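Local coordinates for protein MlnE (Bacillus amyloliquefaciens subsp. plantarum, PDB 5D2E) that binds NADP(H) through its N-terminal ketoreductase module, which probably reduces beta-keto intermediates on a polyketide synthase assembly line that makes macrolactin, at residues K271-Y276 and E298-L303; S335-T340 and T388-K393; K34-E39 and G500-I505; N179-V184 and S214-P219. One frame throughout, in Å; residues are numbered along the deposited sequence.

Interaction 1: residues K271-Y276 and E298-L303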
loop_
_atom_site.group_PDB
_atom_site.type_symbol
_atom_site.label_atom_id
_atom_site.label_comp_id
_atom_site.label_asym_id
_atom_site.label_seq_id
_atom_site.Cartn_x
_atom_site.Cartn_y
_atom_site.Cartn_z
ATOM N N LYS A 271 19.827 7.129 -19.809
ATOM C CA LYS A 271 21.087 7.032 -20.515
ATOM C C LYS A 271 20.815 6.838 -21.989
ATOM O O LYS A 271 19.895 6.097 -22.381
ATOM C CB LYS A 271 21.866 5.746 -20.140
ATOM C CG LYS A 271 22.174 5.441 -18.701
ATOM C CD LYS A 271 22.426 3.903 -18.608
ATOM C CE LYS A 271 23.322 3.470 -17.439
ATOM N NZ LYS A 271 23.259 4.369 -16.239
ATOM N N LYS A 272 21.715 7.377 -22.802
ATOM C CA LYS A 272 21.712 7.100 -24.209
ATOM C C LYS A 272 21.734 5.599 -24.461
ATOM O O LYS A 272 22.478 4.869 -23.824
ATOM C CB LYS A 272 22.932 7.758 -24.852
ATOM C CG LYS A 272 23.044 7.396 -26.316
ATOM C CD LYS A 272 23.953 8.367 -27.069
ATOM C CE LYS A 272 24.458 7.715 -28.346
ATOM N NZ LYS A 272 24.096 8.538 -29.527
ATOM N N ASN A 273 20.830 5.150 -25.337
ATOM C CA ASN A 273 20.581 3.755 -25.635
ATOM C C ASN A 273 19.991 2.900 -24.475
ATOM O O ASN A 273 19.934 1.664 -24.598
ATOM C CB ASN A 273 21.817 3.096 -26.211
ATOM C CG ASN A 273 22.225 3.749 -27.537
ATOM O OD1 ASN A 273 21.467 4.568 -28.106
ATOM N ND2 ASN A 273 23.418 3.430 -28.013
ATOM N N GLY A 274 19.640 3.543 -23.371
ATOM C CA GLY A 274 18.972 2.816 -22.269
ATOM C C GLY A 274 17.601 2.265 -22.742
ATOM O O GLY A 274 16.970 2.862 -23.628
ATOM N N VAL A 275 17.200 1.105 -22.218
ATOM C CA VAL A 275 15.941 0.476 -22.524
ATOM C C VAL A 275 15.055 0.556 -21.283
ATOM O O VAL A 275 15.480 0.090 -20.205
ATOM C CB VAL A 275 16.151 -0.981 -22.884
ATOM C CG1 VAL A 275 14.880 -1.598 -23.358
ATOM C CG2 VAL A 275 17.250 -1.129 -23.941
ATOM N N TYR A 276 13.876 1.204 -21.429
ATOM C CA TYR A 276 12.926 1.478 -20.332
ATOM C C TYR A 276 11.514 0.972 -20.576
ATOM O O TYR A 276 10.980 1.075 -21.670
ATOM C CB TYR A 276 12.936 2.968 -19.985
ATOM C CG TYR A 276 14.393 3.417 -19.744
ATOM C CD1 TYR A 276 15.016 3.217 -18.527
ATOM C CD2 TYR A 276 15.146 3.992 -20.776
ATOM C CE1 TYR A 276 16.319 3.598 -18.342
ATOM C CE2 TYR A 276 16.451 4.384 -20.593
ATOM C CZ TYR A 276 17.047 4.161 -19.387
ATOM O OH TYR A 276 18.372 4.526 -19.207
ATOM N N GLU A 298 18.389 9.776 -26.061
ATOM C CA GLU A 298 17.898 8.881 -27.086
ATOM C C GLU A 298 17.768 7.502 -26.545
ATOM O O GLU A 298 18.742 6.718 -26.487
ATOM C CB GLU A 298 18.803 8.886 -28.320
ATOM C CG GLU A 298 18.756 10.214 -29.070
ATOM C CD GLU A 298 19.765 10.267 -30.231
ATOM O OE1 GLU A 298 20.427 9.237 -30.531
ATOM O OE2 GLU A 298 19.884 11.348 -30.844
ATOM N N VAL A 299 16.547 7.193 -26.112
ATOM C CA VAL A 299 16.283 5.913 -25.499
ATOM C C VAL A 299 15.419 5.015 -26.305
ATOM O O VAL A 299 14.893 5.412 -27.350
ATOM C CB VAL A 299 15.618 6.107 -24.126
ATOM C CG1 VAL A 299 16.542 6.907 -23.229
ATOM C CG2 VAL A 299 14.283 6.836 -24.205
ATOM N N LYS A 300 15.294 3.785 -25.820
ATOM C CA LYS A 300 14.306 2.833 -26.278
ATOM C C LYS A 300 13.205 2.666 -25.217
ATOM O O LYS A 300 13.519 2.342 -24.066
ATOM C CB LYS A 300 14.939 1.466 -26.479
ATOM C CG LYS A 300 16.300 1.605 -27.180
ATOM C CD LYS A 300 16.210 1.250 -28.631
ATOM C CE LYS A 300 17.552 0.643 -29.068
ATOM N NZ LYS A 300 18.560 1.720 -28.927
ATOM N N LEU A 301 11.943 2.921 -25.592
ATOM C CA LEU A 301 10.830 2.840 -24.640
ATOM C C LEU A 301 9.872 1.737 -25.001
ATOM O O LEU A 301 9.464 1.632 -26.169
ATOM C CB LEU A 301 10.092 4.151 -24.675
ATOM C CG LEU A 301 10.872 5.324 -24.151
ATOM C CD1 LEU A 301 10.195 6.670 -24.366
ATOM C CD2 LEU A 301 11.176 5.138 -22.705
ATOM N N ILE A 302 9.452 0.928 -24.028
ATOM C CA ILE A 302 8.354 -0.040 -24.257
ATOM C C ILE A 302 7.201 0.347 -23.368
ATOM O O ILE A 302 7.397 0.510 -22.171
ATOM C CB ILE A 302 8.789 -1.429 -23.921
ATOM C CG1 ILE A 302 9.979 -1.829 -24.784
ATOM C CG2 ILE A 302 7.621 -2.414 -24.067
ATOM C CD1 ILE A 302 11.322 -1.465 -24.199
ATOM N N LEU A 303 6.064 0.701 -23.970
ATOM C CA LEU A 303 4.845 1.127 -23.229
ATOM C C LEU A 303 3.970 -0.087 -23.224
ATOM O O LEU A 303 3.847 -0.759 -24.280
ATOM C CB LEU A 303 4.118 2.232 -23.991
ATOM C CG LEU A 303 4.882 3.501 -24.419
ATOM C CD1 LEU A 303 4.000 4.608 -24.969
ATOM C CD2 LEU A 303 5.711 4.041 -23.263
HETATM O O HOH W 1 19.931 0.068 -26.834
#
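With CG anti to its carbonyl carbon (chi1 -52°), the ring of Tyr276 lies across Val299, the two side chains crossing at about a right angle. CG1 of Val299, also anti to the carbonyl carbon (chi1 -60°), comes within 3.6 Å of Tyr276 CE2 and equally near the carbonyl oxygen of Lys271. The phenol oxygen accepts the amide of Lys271, Lys271 N to Tyr276 OH being 3.0 Å, so the ring is held at its far end by the turn that precedes its own strand. That type II turn, Lys271 to Gly274, brings Asn273 N to Glu298 O at 2.9 Å. Gly274, having no CB, lets the Tyr276 hydroxyl lie close against the backbone there. Beyond it, parallel strand pairing takes over: Lys300 N donates to Gly274 O, Tyr276 N to Lys300 O, and Ile302 N to Tyr276 O (2.8 Å), all nearly straight. On the face of the sheet that carries Val275 and Lys300, Val275 CG1 meets Ile302 CD1 at 3.7 Å; on the other, Tyr276 CB touches Leu301 CD2. One water bridges Asn273 O and Lys300 NZ, while Lys272 and Glu298 form only a long salt bridge at the exposed end. The pair belongs to the Rossmann-type beta-alpha-beta unit of strand 275-279, helix 284-296 and strand 300-304; Phe351 of helix 337-351 packs on Val275, Lys300 and Ile302, and Leu301 bonds onward to strand 326-329.

Interaction 2: residues S335-T340 and T388-K393. With GOL (glycerol), chain C.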
loop_
_atom_site.group_PDB
_atom_site.type_symbol
_atom_site.label_atom_id
_atom_site.label_comp_id
_atom_site.label_asym_id
_atom_site.label_seq_id
_atom_site.Cartn_x
_atom_site.Cartn_y
_atom_site.Cartn_z
ATOM N N SER A 335 -0.512 -8.223 -14.412
ATOM C CA SER A 335 -0.967 -9.021 -13.249
ATOM C C SER A 335 -0.895 -10.520 -13.475
ATOM O O SER A 335 -1.158 -11.321 -12.562
ATOM C CB SER A 335 -2.401 -8.631 -12.893
ATOM O OG SER A 335 -3.328 -9.251 -13.772
ATOM N N LYS A 336 -0.631 -10.928 -14.710
ATOM C CA LYS A 336 -0.531 -12.359 -15.051
ATOM C C LYS A 336 0.940 -12.721 -15.176
ATOM O O LYS A 336 1.619 -12.248 -16.073
ATOM C CB LYS A 336 -1.232 -12.677 -16.383
ATOM C CG LYS A 336 -2.662 -12.221 -16.579
ATOM C CD LYS A 336 -3.585 -12.659 -15.482
ATOM C CE LYS A 336 -5.038 -12.300 -15.817
ATOM N NZ LYS A 336 -5.821 -12.219 -14.542
ATOM N N GLU A 337 1.398 -13.584 -14.287
ATOM C CA GLU A 337 2.784 -13.878 -14.108
ATOM C C GLU A 337 3.448 -14.238 -15.447
ATOM O O GLU A 337 4.525 -13.702 -15.784
ATOM C CB GLU A 337 2.954 -14.978 -13.081
ATOM C CG GLU A 337 4.419 -15.297 -12.811
ATOM C CD GLU A 337 4.643 -16.289 -11.680
ATOM O OE1 GLU A 337 3.663 -16.795 -11.148
ATOM O OE2 GLU A 337 5.823 -16.498 -11.291
ATOM N N LYS A 338 2.800 -15.094 -16.222
ATOM C CA LYS A 338 3.420 -15.552 -17.497
ATOM C C LYS A 338 3.449 -14.515 -18.565
ATOM O O LYS A 338 4.335 -14.538 -19.429
ATOM C CB LYS A 338 2.748 -16.803 -18.017
ATOM C CG LYS A 338 3.145 -18.002 -17.184
ATOM C CD LYS A 338 2.132 -19.107 -17.336
ATOM C CE LYS A 338 2.705 -20.427 -16.851
ATOM N NZ LYS A 338 1.675 -21.455 -17.119
ATOM N N GLU A 339 2.494 -13.591 -18.536
ATOM C CA GLU A 339 2.505 -12.514 -19.512
ATOM C C GLU A 339 3.637 -11.556 -19.207
ATOM O O GLU A 339 4.326 -11.078 -20.113
ATOM C CB GLU A 339 1.182 -11.764 -19.580
ATOM C CG GLU A 339 0.030 -12.614 -20.128
ATOM C CD GLU A 339 -1.157 -11.795 -20.606
ATOM O OE1 GLU A 339 -1.013 -10.627 -21.089
ATOM O OE2 GLU A 339 -2.260 -12.321 -20.450
ATOM N N THR A 340 3.842 -11.281 -17.919
ATOM C CA THR A 340 4.891 -10.380 -17.502
ATOM C C THR A 340 6.256 -11.012 -17.801
ATOM O O THR A 340 7.189 -10.325 -18.233
ATOM C CB THR A 340 4.722 -10.025 -16.026
ATOM O OG1 THR A 340 3.527 -9.252 -15.870
ATOM C CG2 THR A 340 5.882 -9.165 -15.532
ATOM N N THR A 388 3.190 -5.772 -9.637
ATOM C CA THR A 388 4.453 -5.305 -9.099
ATOM C C THR A 388 5.399 -6.473 -8.836
ATOM O O THR A 388 6.588 -6.414 -9.180
ATOM C CB THR A 388 4.195 -4.538 -7.812
ATOM O OG1 THR A 388 3.268 -3.486 -8.052
ATOM C CG2 THR A 388 5.468 -3.937 -7.271
ATOM N N VAL A 389 4.858 -7.527 -8.214
ATOM C CA VAL A 389 5.687 -8.681 -7.824
ATOM C C VAL A 389 6.176 -9.394 -9.056
ATOM O O VAL A 389 7.339 -9.804 -9.122
ATOM C CB VAL A 389 4.950 -9.615 -6.819
ATOM C CG1 VAL A 389 5.747 -10.875 -6.497
ATOM C CG2 VAL A 389 4.674 -8.832 -5.494
ATOM N N TRP A 390 5.297 -9.525 -10.053
ATOM C CA TRP A 390 5.687 -10.212 -11.271
ATOM C C TRP A 390 6.736 -9.475 -12.055
ATOM O O TRP A 390 7.644 -10.113 -12.680
ATOM C CB TRP A 390 4.484 -10.494 -12.138
ATOM C CG TRP A 390 3.385 -11.304 -11.526
ATOM C CD1 TRP A 390 2.086 -11.231 -11.888
ATOM C CD2 TRP A 390 3.467 -12.334 -10.534
ATOM N NE1 TRP A 390 1.323 -12.089 -11.147
ATOM C CE2 TRP A 390 2.147 -12.831 -10.347
ATOM C CE3 TRP A 390 4.509 -12.926 -9.809
ATOM C CZ2 TRP A 390 1.827 -13.864 -9.424
ATOM C CZ3 TRP A 390 4.185 -13.993 -8.906
ATOM C CH2 TRP A 390 2.855 -14.421 -8.711
ATOM N N LEU A 391 6.682 -8.136 -12.010
ATOM C CA LEU A 391 7.676 -7.314 -12.712
ATOM C C LEU A 391 9.037 -7.460 -12.040
ATOM O O LEU A 391 10.042 -7.622 -12.686
ATOM C CB LEU A 391 7.272 -5.863 -12.692
ATOM C CG LEU A 391 6.144 -5.432 -13.616
ATOM C CD1 LEU A 391 5.485 -4.130 -13.214
ATOM C CD2 LEU A 391 6.751 -5.291 -15.025
ATOM N N ASP A 392 9.067 -7.411 -10.725
ATOM C CA ASP A 392 10.311 -7.640 -10.009
ATOM C C ASP A 392 10.852 -9.055 -10.305
ATOM O O ASP A 392 12.051 -9.223 -10.519
ATOM C CB ASP A 392 10.107 -7.520 -8.525
ATOM C CG ASP A 392 11.318 -8.027 -7.716
ATOM O OD1 ASP A 392 12.290 -7.267 -7.641
ATOM O OD2 ASP A 392 11.252 -9.140 -7.187
ATOM N N LYS A 393 9.970 -10.038 -10.272
ATOM C CA LYS A 393 10.323 -11.432 -10.428
ATOM C C LYS A 393 10.870 -11.694 -11.833
ATOM O O LYS A 393 11.968 -12.187 -11.967
ATOM C CB LYS A 393 9.136 -12.321 -10.174
ATOM C CG LYS A 393 9.497 -13.802 -10.024
ATOM C CD LYS A 393 8.213 -14.542 -9.634
ATOM C CE LYS A 393 8.447 -15.997 -9.234
ATOM N NZ LYS A 393 7.217 -16.665 -8.809
HETATM C C1 GOL C . -4.899 -12.342 -9.917
HETATM O O1 GOL C . -5.376 -11.013 -10.030
HETATM C C2 GOL C . -3.441 -12.349 -10.360
HETATM O O2 GOL C . -3.413 -12.324 -11.769
HETATM C C3 GOL C . -2.774 -13.613 -9.815
HETATM O O3 GOL C . -1.402 -13.665 -10.206
HETATM O O HOH W 2 6.669 -12.643 -13.842
#
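Glu337 lies over one face of the Trp390 indole, its CB 3.6 Å from the centroid of the five-membered ring and 13° off the normal, a CH-pi contact. CG anti to the backbone N (chi1 -178°) starts an extended chain that carries the carboxylate over the six-membered ring, stacked with the planes 7° apart and OE1 3.5 Å from Trp390 CH2. OE2 takes a salt bridge from Lys393 NZ at 2.9 Å, on its syn side; this lysine also donates to Asn139 O. At the indole edge, Trp390 NE1 is shared between Ser335 O (3.0 Å) and O3 of a glycerol, probably a crystallisation additive; the former bond is bent, its acceptor in the ring plane but the donor above the carbonyl plane. Glycerol O2 donates to Ser335 O at 2.6 Å. Thr340 CG2 packs against Trp390 CB and Leu391 CD2, and one water donates to Glu337 O and Trp390 O. Farther out, Ser335 OG bonds Asp333 OD1 and Thr340 OG1 bonds Ile334 O, while Met144 and Glu141 touch the Trp390 side chain. The contact packs the start of helix 337-351 against helix 386-394, beside Asp333 and Ile334, which bind NADP(+), in the Rossmann-fold ketoreductase domain.

Interaction 3: residues K34-E39 and G500-I505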
loop_
_atom_site.group_PDB
_atom_site.type_symbol
_atom_site.label_atom_id
_atom_site.label_comp_id
_atom_site.label_asym_id
_atom_site.label_seq_id
_atom_site.Cartn_x
_atom_site.Cartn_y
_atom_site.Cartn_z
ATOM N N LYS A 34 4.480 25.198 -3.526
ATOM C CA LYS A 34 3.310 24.351 -3.438
ATOM C C LYS A 34 3.625 22.859 -3.422
ATOM O O LYS A 34 2.733 22.104 -3.114
ATOM C CB LYS A 34 2.317 24.634 -4.567
ATOM C CG LYS A 34 1.904 26.091 -4.696
ATOM C CD LYS A 34 1.224 26.610 -3.429
ATOM C CE LYS A 34 0.981 28.109 -3.501
ATOM N NZ LYS A 34 0.482 28.410 -4.872
ATOM N N THR A 35 4.841 22.444 -3.796
ATOM C CA THR A 35 5.148 21.013 -3.930
ATOM C C THR A 35 6.171 20.643 -2.884
ATOM O O THR A 35 7.248 21.210 -2.831
ATOM C CB THR A 35 5.694 20.714 -5.307
ATOM O OG1 THR A 35 4.768 21.214 -6.253
ATOM C CG2 THR A 35 5.816 19.219 -5.563
ATOM N N HIS A 36 5.824 19.710 -2.022
ATOM C CA HIS A 36 6.710 19.314 -0.930
ATOM C C HIS A 36 6.873 17.749 -0.924
ATOM O O HIS A 36 5.909 17.015 -1.216
ATOM C CB HIS A 36 6.091 19.811 0.386
ATOM C CG HIS A 36 5.414 21.148 0.288
ATOM N ND1 HIS A 36 6.099 22.344 0.429
ATOM C CD2 HIS A 36 4.113 21.482 0.070
ATOM C CE1 HIS A 36 5.253 23.350 0.269
ATOM N NE2 HIS A 36 4.040 22.860 0.065
ATOM N N LEU A 37 8.092 17.274 -0.646
ATOM C CA LEU A 37 8.353 15.855 -0.481
ATOM C C LEU A 37 8.408 15.494 1.004
ATOM O O LEU A 37 8.890 16.274 1.833
ATOM C CB LEU A 37 9.637 15.479 -1.130
ATOM C CG LEU A 37 9.932 15.836 -2.571
ATOM C CD1 LEU A 37 11.153 15.018 -2.964
ATOM C CD2 LEU A 37 8.817 15.512 -3.508
ATOM N N TYR A 38 7.841 14.331 1.326
ATOM C CA TYR A 38 7.714 13.823 2.660
ATOM C C TYR A 38 8.241 12.353 2.733
ATOM O O TYR A 38 8.199 11.608 1.775
ATOM C CB TYR A 38 6.234 13.843 3.101
ATOM C CG TYR A 38 5.675 15.226 3.133
ATOM C CD1 TYR A 38 5.294 15.856 1.956
ATOM C CD2 TYR A 38 5.558 15.905 4.288
ATOM C CE1 TYR A 38 4.808 17.134 1.963
ATOM C CE2 TYR A 38 5.071 17.196 4.325
ATOM C CZ TYR A 38 4.693 17.804 3.160
ATOM O OH TYR A 38 4.217 19.090 3.182
ATOM N N GLU A 39 8.750 11.990 3.904
ATOM C CA GLU A 39 9.214 10.649 4.182
ATOM C C GLU A 39 8.722 10.232 5.553
ATOM O O GLU A 39 8.439 11.067 6.442
ATOM C CB GLU A 39 10.758 10.528 4.073
ATOM C CG GLU A 39 11.490 11.343 5.109
ATOM C CD GLU A 39 12.968 11.587 4.800
ATOM O OE1 GLU A 39 13.559 10.830 4.022
ATOM O OE2 GLU A 39 13.509 12.622 5.303
ATOM N N GLY A 500 0.253 21.831 -2.105
ATOM C CA GLY A 500 -0.548 22.803 -1.377
ATOM C C GLY A 500 0.252 23.683 -0.437
ATOM O O GLY A 500 1.483 23.813 -0.556
ATOM N N ASP A 501 -0.430 24.212 0.574
ATOM C CA ASP A 501 0.216 25.086 1.552
ATOM C C ASP A 501 0.864 24.281 2.652
ATOM O O ASP A 501 0.193 23.432 3.267
ATOM C CB ASP A 501 -0.802 26.022 2.208
ATOM C CG ASP A 501 -0.185 26.827 3.348
ATOM O OD1 ASP A 501 0.621 27.741 3.053
ATOM O OD2 ASP A 501 -0.460 26.519 4.528
ATOM N N LYS A 502 2.126 24.593 2.954
ATOM C CA LYS A 502 2.908 23.800 3.922
ATOM C C LYS A 502 2.253 23.636 5.303
ATOM O O LYS A 502 2.315 22.559 5.920
ATOM C CB LYS A 502 4.409 24.248 3.993
ATOM C CG LYS A 502 4.785 25.566 4.693
ATOM C CD LYS A 502 4.217 26.865 4.072
ATOM C CE LYS A 502 4.412 27.048 2.551
ATOM N NZ LYS A 502 5.816 27.201 2.075
ATOM N N ASP A 503 1.601 24.676 5.796
ATOM C CA ASP A 503 1.070 24.629 7.170
ATOM C C ASP A 503 -0.251 23.870 7.189
ATOM O O ASP A 503 -0.525 23.057 8.079
ATOM C CB ASP A 503 0.929 26.051 7.752
ATOM C CG ASP A 503 2.249 26.826 7.734
ATOM O OD1 ASP A 503 3.279 26.219 8.040
ATOM O OD2 ASP A 503 2.280 28.026 7.394
ATOM N N ARG A 504 -1.050 24.108 6.164
ATOM C CA ARG A 504 -2.278 23.357 5.975
ATOM C C ARG A 504 -1.946 21.861 5.920
ATOM O O ARG A 504 -2.584 21.020 6.582
ATOM C CB ARG A 504 -2.983 23.809 4.697
ATOM C CG ARG A 504 -3.224 25.323 4.600
ATOM C CD ARG A 504 -4.225 25.874 5.611
ATOM N NE ARG A 504 -5.569 25.448 5.225
ATOM C CZ ARG A 504 -6.293 24.517 5.844
ATOM N NH1 ARG A 504 -5.850 23.916 6.949
ATOM N NH2 ARG A 504 -7.489 24.204 5.362
ATOM N N ILE A 505 -0.893 21.536 5.185
ATOM C CA ILE A 505 -0.508 20.149 5.031
ATOM C C ILE A 505 -0.005 19.604 6.364
ATOM O O ILE A 505 -0.316 18.494 6.760
ATOM C CB ILE A 505 0.573 20.002 3.979
ATOM C CG1 ILE A 505 -0.038 20.239 2.608
ATOM C CG2 ILE A 505 1.171 18.606 4.091
ATOM C CD1 ILE A 505 0.965 20.617 1.526
HETATM O O HOH W 3 4.058 20.248 5.581
#
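Lys34 opens the contact through its backbone: its carbonyl oxygen accepts Gly500 N at 2.7 Å, in the carbonyl plane. Two residues on, His36 points at the same glycine. Its NE2 donates to Gly500 O at 2.8 Å, with the acceptor 4° out of the imidazole plane and the donor tilted 32° from the plane of the carbonyl. Around the ring, CE1 lies 3.9 Å from Lys502 CB and CD2 3.6 Å from Ile505 CD1. Tyr38, the next residue of the strand to face the helix, crosses Ile505 obliquely: Ile505 CG2, anti to its own backbone N, comes 3.2 Å from Tyr38 OH and 3.7 Å from Tyr38 CZ. A water near the phenol plane links Tyr38 OH to Lys502 O, which it reaches as donor. In 500-505, Asp501 is the N-cap of helix 502-509, OD2 accepting Arg504 N at 3.0 Å and, weakly, Asp503 N. The two polar backbone atoms of Gly500 are thus bound by Lys34 O, just before strand 35-46, and by His36 within it, gripping the link between strand 494-499 and helix 502-509; the donated bond implies a proton on His36 NE2, though not the overall charge of the ring.

Interaction 4: residues N179-V184 and S214-P219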
loop_
_atom_site.group_PDB
_atom_site.type_symbol
_atom_site.label_atom_id
_atom_site.label_comp_id
_atom_site.label_asym_id
_atom_site.label_seq_id
_atom_site.Cartn_x
_atom_site.Cartn_y
_atom_site.Cartn_z
ATOM N N ASN A 179 5.833 -10.763 12.006
ATOM C CA ASN A 179 7.001 -10.539 11.168
ATOM C C ASN A 179 8.229 -10.948 12.002
ATOM O O ASN A 179 8.077 -11.324 13.169
ATOM C CB ASN A 179 7.072 -9.085 10.659
ATOM C CG ASN A 179 8.079 -8.906 9.462
ATOM O OD1 ASN A 179 8.458 -9.852 8.779
ATOM N ND2 ASN A 179 8.447 -7.687 9.210
ATOM N N ALA A 180 9.400 -10.891 11.376
ATOM C CA ALA A 180 10.664 -11.192 12.084
ATOM C C ALA A 180 11.794 -10.330 11.516
ATOM O O ALA A 180 11.776 -9.930 10.323
ATOM C CB ALA A 180 11.011 -12.655 11.921
ATOM N N GLU A 181 12.786 -10.123 12.364
ATOM C CA GLU A 181 14.024 -9.460 11.981
ATOM C C GLU A 181 14.557 -10.114 10.728
ATOM O O GLU A 181 14.557 -11.293 10.632
ATOM C CB GLU A 181 15.023 -9.539 13.138
ATOM C CG GLU A 181 16.345 -8.881 12.837
ATOM C CD GLU A 181 17.238 -8.881 14.074
ATOM O OE1 GLU A 181 16.872 -9.487 15.103
ATOM O OE2 GLU A 181 18.296 -8.213 14.016
ATOM N N GLY A 182 14.907 -9.313 9.711
ATOM C CA GLY A 182 15.450 -9.825 8.457
ATOM C C GLY A 182 14.374 -10.183 7.432
ATOM O O GLY A 182 14.699 -10.495 6.317
ATOM N N GLU A 183 13.093 -10.064 7.802
ATOM C CA GLU A 183 11.993 -10.407 6.932
ATOM C C GLU A 183 11.090 -9.222 6.677
ATOM O O GLU A 183 11.071 -8.254 7.442
ATOM C CB GLU A 183 11.175 -11.533 7.557
ATOM C CG GLU A 183 12.013 -12.719 7.942
ATOM C CD GLU A 183 12.516 -13.607 6.803
ATOM O OE1 GLU A 183 11.943 -13.642 5.657
ATOM O OE2 GLU A 183 13.525 -14.339 7.093
ATOM N N VAL A 184 10.249 -9.365 5.654
ATOM C CA VAL A 184 9.323 -8.315 5.259
ATOM C C VAL A 184 7.930 -8.901 5.021
ATOM O O VAL A 184 7.787 -10.026 4.587
ATOM C CB VAL A 184 9.814 -7.611 3.969
ATOM C CG1 VAL A 184 11.145 -6.949 4.254
ATOM C CG2 VAL A 184 9.910 -8.589 2.804
ATOM N N SER A 214 9.236 -10.614 15.916
ATOM C CA SER A 214 10.249 -11.379 16.625
ATOM C C SER A 214 11.645 -10.941 16.188
ATOM O O SER A 214 11.917 -10.832 15.021
ATOM C CB SER A 214 10.105 -12.832 16.255
ATOM O OG SER A 214 8.929 -13.242 16.899
ATOM N N MET A 215 12.536 -10.791 17.133
ATOM C CA MET A 215 13.926 -10.503 16.830
ATOM C C MET A 215 14.790 -11.772 17.051
ATOM O O MET A 215 14.380 -12.687 17.795
ATOM C CB MET A 215 14.383 -9.387 17.754
ATOM C CG MET A 215 13.605 -8.075 17.610
ATOM S SD MET A 215 13.565 -7.413 15.975
ATOM C CE MET A 215 15.163 -6.558 15.902
ATOM N N PHE A 216 15.992 -11.821 16.517
ATOM C CA PHE A 216 16.858 -12.991 16.767
ATOM C C PHE A 216 17.146 -13.030 18.272
ATOM O O PHE A 216 17.370 -12.005 18.925
ATOM C CB PHE A 216 18.170 -12.913 15.993
ATOM C CG PHE A 216 18.009 -12.885 14.509
ATOM C CD1 PHE A 216 17.199 -13.814 13.834
ATOM C CD2 PHE A 216 18.680 -11.918 13.748
ATOM C CE1 PHE A 216 17.042 -13.744 12.448
ATOM C CE2 PHE A 216 18.556 -11.884 12.372
ATOM C CZ PHE A 216 17.735 -12.791 11.721
ATOM N N ASP A 217 17.040 -14.181 18.889
ATOM C CA ASP A 217 17.163 -14.190 20.369
ATOM C C ASP A 217 16.141 -13.356 21.157
ATOM O O ASP A 217 16.372 -13.041 22.318
ATOM C CB ASP A 217 18.572 -13.704 20.775
ATOM C CG ASP A 217 19.665 -14.564 20.164
ATOM O OD1 ASP A 217 19.523 -15.818 20.192
ATOM O OD2 ASP A 217 20.643 -13.994 19.631
ATOM N N GLU A 218 15.012 -12.992 20.575
ATOM C CA GLU A 218 14.008 -12.287 21.380
ATOM C C GLU A 218 12.672 -12.571 20.672
ATOM O O GLU A 218 12.107 -11.669 20.013
ATOM C CB GLU A 218 14.412 -10.823 21.459
ATOM C CG GLU A 218 13.630 -9.957 22.400
ATOM C CD GLU A 218 14.481 -8.909 23.085
ATOM O OE1 GLU A 218 14.897 -7.864 22.488
ATOM O OE2 GLU A 218 14.706 -9.117 24.283
ATOM N N PRO A 219 12.209 -13.843 20.744
ATOM C CA PRO A 219 10.953 -14.242 20.096
ATOM C C PRO A 219 9.745 -13.625 20.754
ATOM O O PRO A 219 9.809 -13.243 21.904
ATOM C CB PRO A 219 10.913 -15.752 20.254
ATOM C CG PRO A 219 11.748 -16.011 21.469
ATOM C CD PRO A 219 12.837 -14.986 21.445
HETATM O O HOH W 4 6.491 -12.647 15.552
#
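Backbone bonds join Asn179, Glu181 and Ser214 in a short parallel pairing: Ser214 N donates to Asn179 O at 3.1 Å and Glu181 N to Ser214 O at 2.9 Å. Between them, Ala180 CA makes a CA-H...O contact of 3.2 Å with Ser214 O. A water donates to Asn179 O and bonds Ser214 OG, which also pairs with Phe220 N. This is where parallel strands 171-180 and 205-214 end, in the Rossmann-like part that probably corresponds to the structural subdomain of polyketide synthase ketoreductases, each leading into a type II turn, Ala180 to Glu183 and Met215 to Glu218. Glu181 makes the side-chain bond between the turns. Its CG is anti to the backbone N (chi1 180°), and the extended chain beyond carries the carboxylate to Phe216 N, where OE1 accepts at 2.9 Å in a nearly straight bond (171°). Asn179 ND2 donates to Glu183 O within 179-184 and, beyond it, to Glu211 OE2. Van der Waals contacts flank the Glu181 side chain. Glu181 CB stands over one face of the Phe216 ring, 4.3 Å above its plane, while OE1 lies 3.3 Å from Phe216 CD2. Met215 brings CE to 3.5 Å from Glu181 OE1 and SD beside Glu181 CB.

In the fold
Interactions 1 and 2 both lie in the NADP-binding ketoreductase domain, their centres about 21 Å apart: 271-276 with 298-303 pairs two strands of its parallel sheet, and 335-340 with 388-393 packs two helices nearer the cofactor. Interaction 4 precedes them in the chain, joining strand ends in the other Rossmann-like part, its centre about 41 Å from that of interaction 1 and about 28 Å from that of interaction 2. Interaction 3 encloses all three in sequence, bringing residues 34-39 to 500-505, with its centre about 33 to 35 Å from the others. Strand 35-46 pairs with strands 249-257 and 494-499, so the N-terminal and C-terminal portions meet in strands outside interactions 1, 2 and 4.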